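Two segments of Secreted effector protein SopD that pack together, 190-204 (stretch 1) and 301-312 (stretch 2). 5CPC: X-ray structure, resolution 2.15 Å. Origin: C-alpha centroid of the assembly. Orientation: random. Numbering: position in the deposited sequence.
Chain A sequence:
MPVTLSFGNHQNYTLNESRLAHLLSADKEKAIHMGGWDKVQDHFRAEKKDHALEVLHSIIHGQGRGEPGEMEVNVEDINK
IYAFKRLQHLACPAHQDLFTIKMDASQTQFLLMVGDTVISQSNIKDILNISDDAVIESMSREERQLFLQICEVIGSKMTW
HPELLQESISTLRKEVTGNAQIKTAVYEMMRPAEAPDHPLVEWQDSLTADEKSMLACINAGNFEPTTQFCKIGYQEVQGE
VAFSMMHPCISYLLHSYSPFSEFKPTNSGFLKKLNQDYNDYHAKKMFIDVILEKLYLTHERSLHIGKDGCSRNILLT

Stretch 1, residues 190-204: MRPAEAPDHPLVEWQ
Stretch 2 (301-312) RSLHIGKDGCSR

Residues 190-204 and 301-312 of SopD join through a short parallel two-strand ladder, flanked by a polar cluster on the N-terminal side of stretch 1 and a tight turn in stretch 2. The register pairs Val201 with Ile305 (CA to CA 4.9 Å) and Glu202 with Gly306 (CA to CA 5.2 Å); phi/psi values of -97/135, -106/133, -64/121 and -128/174 for Val201, Ile305, Glu202 and Gly306 keep both chains extended.

Three backbone hydrogen bonds fix this register. Val201 N donates to His304 O (2.9 Å, 166° at the hydrogen), Gly306 N to Val201 O (2.9 Å, 162°), and Trp203 N to Gly306 O (2.8 Å, 162°). Each carbonyl also receives a CA-H contact: His304 O from Leu200 CA at 3.4 Å, Val201 O from Ile305 CA at 3.2 Å, and Gly306 O from Glu202 CA at 3.6 Å.

Side chains of Val201 and Ile305 share one sheet face. Ile305 (chi1 m, chi2 t) places CG2 3.6 Å from Trp203 CE3, with Trp203 at chi1 t and chi2 -131°. Glu202 projects to the other face, where a CB on Gly306 would lie 2.9 Å from Leu200 CD2, a clash. Leu200 (p, p) uses that space, and its CD2 reaches Gly309 C at 3.6 Å.

A type I' turn runs from Lys307 to Cys310, closed by Cys310 N to Lys307 O at 2.8 Å; Asp308 (45/38) and Gly309 (73/14) have positive phi. Glu202, with chi1 t and chi2 p, curls so that OE1 accepts from Asp308 N at 2.7 Å (138°), satisfying an amide of the turn.

At the other end, a type I turn from Arg191 to Glu194 is closed by Glu194 N to Arg191 O (2.9 Å). Arg191 NH1 forms a salt bridge with Glu194 OE2 (3.0 Å, 147°). Glu194 OE1 lies 3.1 Å from Ser302 OG and accepts from a water at 2.9 Å; the same water donates to Arg301 O at 2.7 Å. Ser302 OG (chi1 t) also accepts from His304 N at 2.8 Å (160°).

His304 (chi1 t, chi2 28°) points toward stretch 1. Leu200 CA sits 3.8 Å from its ring centroid, 18° off the normal, a CH-pi contact over the face. The His198 and His304 rings meet rim to rim, centroids 5.1 Å apart and planes at 53°. His304 ND1 donates weakly to Ser311 OG (3.3 Å, 122°), and Ser311 OG donates to Ile305 O at 2.9 Å.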

# COMPACT_ATOMS: atom_id res chain seq x y z
N MET A 190 -10.14 -4.35 4.00
CA MET A 190 -9.84 -4.83 5.39
C MET A 190 -10.90 -4.58 6.42
O MET A 190 -11.02 -5.37 7.33
CB MET A 190 -8.66 -4.11 5.90
CG MET A 190 -7.69 -4.22 4.87
SD MET A 190 -6.51 -5.43 5.20
CE MET A 190 -5.53 -3.97 5.63
N ARG A 191 -11.61 -3.45 6.31
CA ARG A 191 -12.67 -3.11 7.28
C ARG A 191 -13.86 -2.64 6.47
O ARG A 191 -14.15 -1.44 6.48
CB ARG A 191 -12.19 -2.00 8.24
CG ARG A 191 -10.85 -2.34 9.00
CD ARG A 191 -10.47 -1.22 9.94
NE ARG A 191 -9.30 -1.59 10.72
CZ ARG A 191 -8.64 -0.72 11.47
NH1 ARG A 191 -9.02 0.55 11.53
NH2 ARG A 191 -7.60 -1.13 12.16
N PRO A 192 -14.51 -3.57 5.72
CA PRO A 192 -15.46 -3.05 4.70
C PRO A 192 -16.57 -2.22 5.36
O PRO A 192 -17.02 -1.24 4.75
CB PRO A 192 -16.03 -4.32 4.01
CG PRO A 192 -15.59 -5.50 4.89
CD PRO A 192 -14.29 -5.02 5.57
N ALA A 193 -16.94 -2.54 6.60
CA ALA A 193 -18.04 -1.81 7.19
C ALA A 193 -17.62 -0.53 7.93
O ALA A 193 -18.46 0.17 8.47
CB ALA A 193 -19.00 -2.73 8.03
N GLU A 194 -16.32 -0.23 7.93
CA GLU A 194 -15.87 1.00 8.59
C GLU A 194 -15.45 2.06 7.54
O GLU A 194 -14.61 1.81 6.68
CB GLU A 194 -14.68 0.68 9.48
CG GLU A 194 -13.91 1.85 10.08
CD GLU A 194 -12.91 1.34 11.14
OE1 GLU A 194 -13.34 0.50 12.02
OE2 GLU A 194 -11.70 1.74 11.07
N ALA A 195 -16.02 3.23 7.63
CA ALA A 195 -15.63 4.30 6.72
C ALA A 195 -14.27 4.79 7.17
O ALA A 195 -14.02 4.88 8.41
CB ALA A 195 -16.66 5.40 6.82
N PRO A 196 -13.36 5.09 6.20
CA PRO A 196 -12.02 5.58 6.42
C PRO A 196 -12.01 6.75 7.37
O PRO A 196 -10.99 7.06 7.97
CB PRO A 196 -11.63 6.12 5.04
CG PRO A 196 -12.36 5.28 4.14
CD PRO A 196 -13.63 4.92 4.75
N ASP A 197 -13.17 7.36 7.50
CA ASP A 197 -13.38 8.54 8.17
C ASP A 197 -13.81 8.30 9.60
O ASP A 197 -13.94 9.26 10.38
CB ASP A 197 -14.56 9.18 7.48
CG ASP A 197 -14.41 10.60 7.40
OD1 ASP A 197 -13.24 11.01 7.61
OD2 ASP A 197 -15.41 11.31 7.12
N HIS A 198 -14.13 7.05 9.90
CA HIS A 198 -14.67 6.63 11.20
C HIS A 198 -14.03 7.36 12.39
O HIS A 198 -12.81 7.44 12.49
CB HIS A 198 -14.51 5.13 11.33
CG HIS A 198 -14.83 4.58 12.68
ND1 HIS A 198 -13.87 4.41 13.65
CD2 HIS A 198 -15.98 4.10 13.20
CE1 HIS A 198 -14.42 3.87 14.73
NE2 HIS A 198 -15.70 3.66 14.48
N PRO A 199 -14.86 7.95 13.25
CA PRO A 199 -14.29 8.65 14.40
C PRO A 199 -13.87 7.66 15.50
O PRO A 199 -14.61 6.69 15.80
CB PRO A 199 -15.44 9.53 14.89
CG PRO A 199 -16.68 8.92 14.37
CD PRO A 199 -16.29 8.28 13.05
N LEU A 200 -12.72 7.93 16.10
CA LEU A 200 -12.13 7.02 17.10
C LEU A 200 -13.07 6.74 18.26
O LEU A 200 -13.84 7.59 18.68
CB LEU A 200 -10.80 7.55 17.64
CG LEU A 200 -10.81 8.93 18.29
CD1 LEU A 200 -11.14 8.82 19.75
CD2 LEU A 200 -9.45 9.55 18.17
N VAL A 201 -13.03 5.51 18.75
CA VAL A 201 -13.71 5.16 19.96
C VAL A 201 -12.71 5.21 21.11
O VAL A 201 -11.59 4.70 20.98
CB VAL A 201 -14.33 3.76 19.88
CG1 VAL A 201 -15.00 3.42 21.25
CG2 VAL A 201 -15.34 3.72 18.70
N GLU A 202 -13.14 5.81 22.22
CA GLU A 202 -12.32 5.94 23.46
C GLU A 202 -11.97 4.58 24.15
O GLU A 202 -12.84 3.75 24.48
CB GLU A 202 -12.98 6.97 24.44
CG GLU A 202 -12.05 7.72 25.38
CD GLU A 202 -11.03 8.69 24.68
OE1 GLU A 202 -9.91 8.81 25.22
OE2 GLU A 202 -11.30 9.35 23.65
N TRP A 203 -10.65 4.36 24.27
CA TRP A 203 -10.05 3.17 24.89
C TRP A 203 -10.60 2.86 26.28
O TRP A 203 -10.51 3.71 27.15
CB TRP A 203 -8.57 3.50 25.08
CG TRP A 203 -7.75 2.42 25.88
CD1 TRP A 203 -6.90 2.65 26.93
CD2 TRP A 203 -7.71 0.99 25.65
NE1 TRP A 203 -6.33 1.48 27.35
CE2 TRP A 203 -6.79 0.45 26.57
CE3 TRP A 203 -8.35 0.14 24.73
CZ2 TRP A 203 -6.52 -0.93 26.63
CZ3 TRP A 203 -8.08 -1.22 24.78
CH2 TRP A 203 -7.16 -1.74 25.73
N GLN A 204 -11.12 1.66 26.51
CA GLN A 204 -11.48 1.26 27.89
C GLN A 204 -10.83 -0.07 28.13
O GLN A 204 -11.17 -1.07 27.48
CB GLN A 204 -12.98 1.12 28.09
CG GLN A 204 -13.67 2.48 27.99
CD GLN A 204 -15.03 2.50 28.58
OE1 GLN A 204 -15.52 1.48 29.06
NE2 GLN A 204 -15.66 3.67 28.57
N ARG A 301 -17.84 -1.94 18.02
CA ARG A 301 -17.56 -2.74 16.81
C ARG A 301 -16.54 -2.07 15.90
O ARG A 301 -16.75 -1.92 14.67
CB ARG A 301 -18.86 -3.02 16.04
CG ARG A 301 -19.92 -3.70 16.83
CD ARG A 301 -21.10 -4.30 15.98
NE ARG A 301 -21.79 -5.23 16.86
CZ ARG A 301 -21.65 -6.56 16.83
NH1 ARG A 301 -20.93 -7.15 15.90
NH2 ARG A 301 -22.29 -7.31 17.73
N SER A 302 -15.45 -1.63 16.51
CA SER A 302 -14.29 -1.08 15.80
C SER A 302 -12.99 -1.41 16.60
O SER A 302 -13.05 -1.58 17.84
CB SER A 302 -14.46 0.40 15.75
OG SER A 302 -13.34 0.95 15.09
N LEU A 303 -11.84 -1.44 15.94
CA LEU A 303 -10.57 -1.38 16.68
C LEU A 303 -9.89 -0.06 16.47
O LEU A 303 -8.75 0.14 16.84
CB LEU A 303 -9.64 -2.57 16.43
CG LEU A 303 -10.23 -3.96 16.69
CD1 LEU A 303 -9.29 -5.05 16.19
CD2 LEU A 303 -10.47 -4.13 18.16
N HIS A 304 -10.65 0.91 15.96
CA HIS A 304 -10.16 2.27 15.78
C HIS A 304 -10.32 2.97 17.09
O HIS A 304 -11.22 3.80 17.29
CB HIS A 304 -10.89 2.98 14.62
CG HIS A 304 -10.51 4.42 14.42
ND1 HIS A 304 -9.26 4.92 14.75
CD2 HIS A 304 -11.20 5.45 13.89
CE1 HIS A 304 -9.22 6.21 14.48
NE2 HIS A 304 -10.38 6.56 13.95
N ILE A 305 -9.37 2.65 17.96
CA ILE A 305 -9.39 3.00 19.39
C ILE A 305 -8.40 4.12 19.59
O ILE A 305 -7.27 4.05 19.10
CB ILE A 305 -9.03 1.72 20.16
CG1 ILE A 305 -10.13 0.70 19.89
CG2 ILE A 305 -8.78 1.95 21.62
CD1 ILE A 305 -10.06 -0.65 20.69
N GLY A 306 -8.81 5.16 20.31
CA GLY A 306 -7.92 6.26 20.62
C GLY A 306 -7.95 6.51 22.12
O GLY A 306 -8.78 5.92 22.86
N LYS A 307 -7.08 7.40 22.57
CA LYS A 307 -7.10 7.89 23.92
C LYS A 307 -6.92 9.39 23.81
O LYS A 307 -6.15 9.87 22.96
CB LYS A 307 -6.00 7.25 24.79
CG LYS A 307 -6.22 7.32 26.32
CD LYS A 307 -5.00 6.82 27.15
CE LYS A 307 -3.66 7.53 26.74
NZ LYS A 307 -2.76 6.63 25.84
N ASP A 308 -7.66 10.12 24.65
CA ASP A 308 -7.65 11.59 24.73
C ASP A 308 -7.69 12.26 23.35
O ASP A 308 -7.01 13.24 23.14
CB ASP A 308 -6.45 12.08 25.58
CG ASP A 308 -6.48 11.57 27.03
OD1 ASP A 308 -7.50 11.82 27.74
OD2 ASP A 308 -5.49 10.92 27.48
N GLY A 309 -8.47 11.68 22.43
CA GLY A 309 -8.53 12.12 21.02
C GLY A 309 -7.38 11.83 20.03
O GLY A 309 -7.36 12.42 18.90
N CYS A 310 -6.45 10.94 20.37
CA CYS A 310 -5.22 10.75 19.51
C CYS A 310 -4.85 9.44 18.78
O CYS A 310 -3.65 9.05 18.75
CB CYS A 310 -3.98 11.22 20.27
SG CYS A 310 -4.05 12.98 20.62
N SER A 311 -5.80 8.80 18.11
CA SER A 311 -5.51 7.49 17.49
C SER A 311 -4.54 7.42 16.31
O SER A 311 -4.56 8.27 15.43
CB SER A 311 -6.82 6.83 17.08
OG SER A 311 -6.61 5.50 16.67
N ARG A 312 -3.73 6.36 16.30
CA ARG A 312 -3.06 5.86 15.11
C ARG A 312 -3.47 4.43 14.86
O ARG A 312 -2.65 3.62 14.42
CB ARG A 312 -1.56 5.90 15.28
CG ARG A 312 -1.03 7.29 15.48
CD ARG A 312 0.27 7.27 16.26
NE ARG A 312 -0.04 7.15 17.67
CZ ARG A 312 0.88 7.08 18.63
NH1 ARG A 312 2.18 7.09 18.34
NH2 ARG A 312 0.50 6.98 19.90
O HOH W 1 -15.97 -0.50 12.50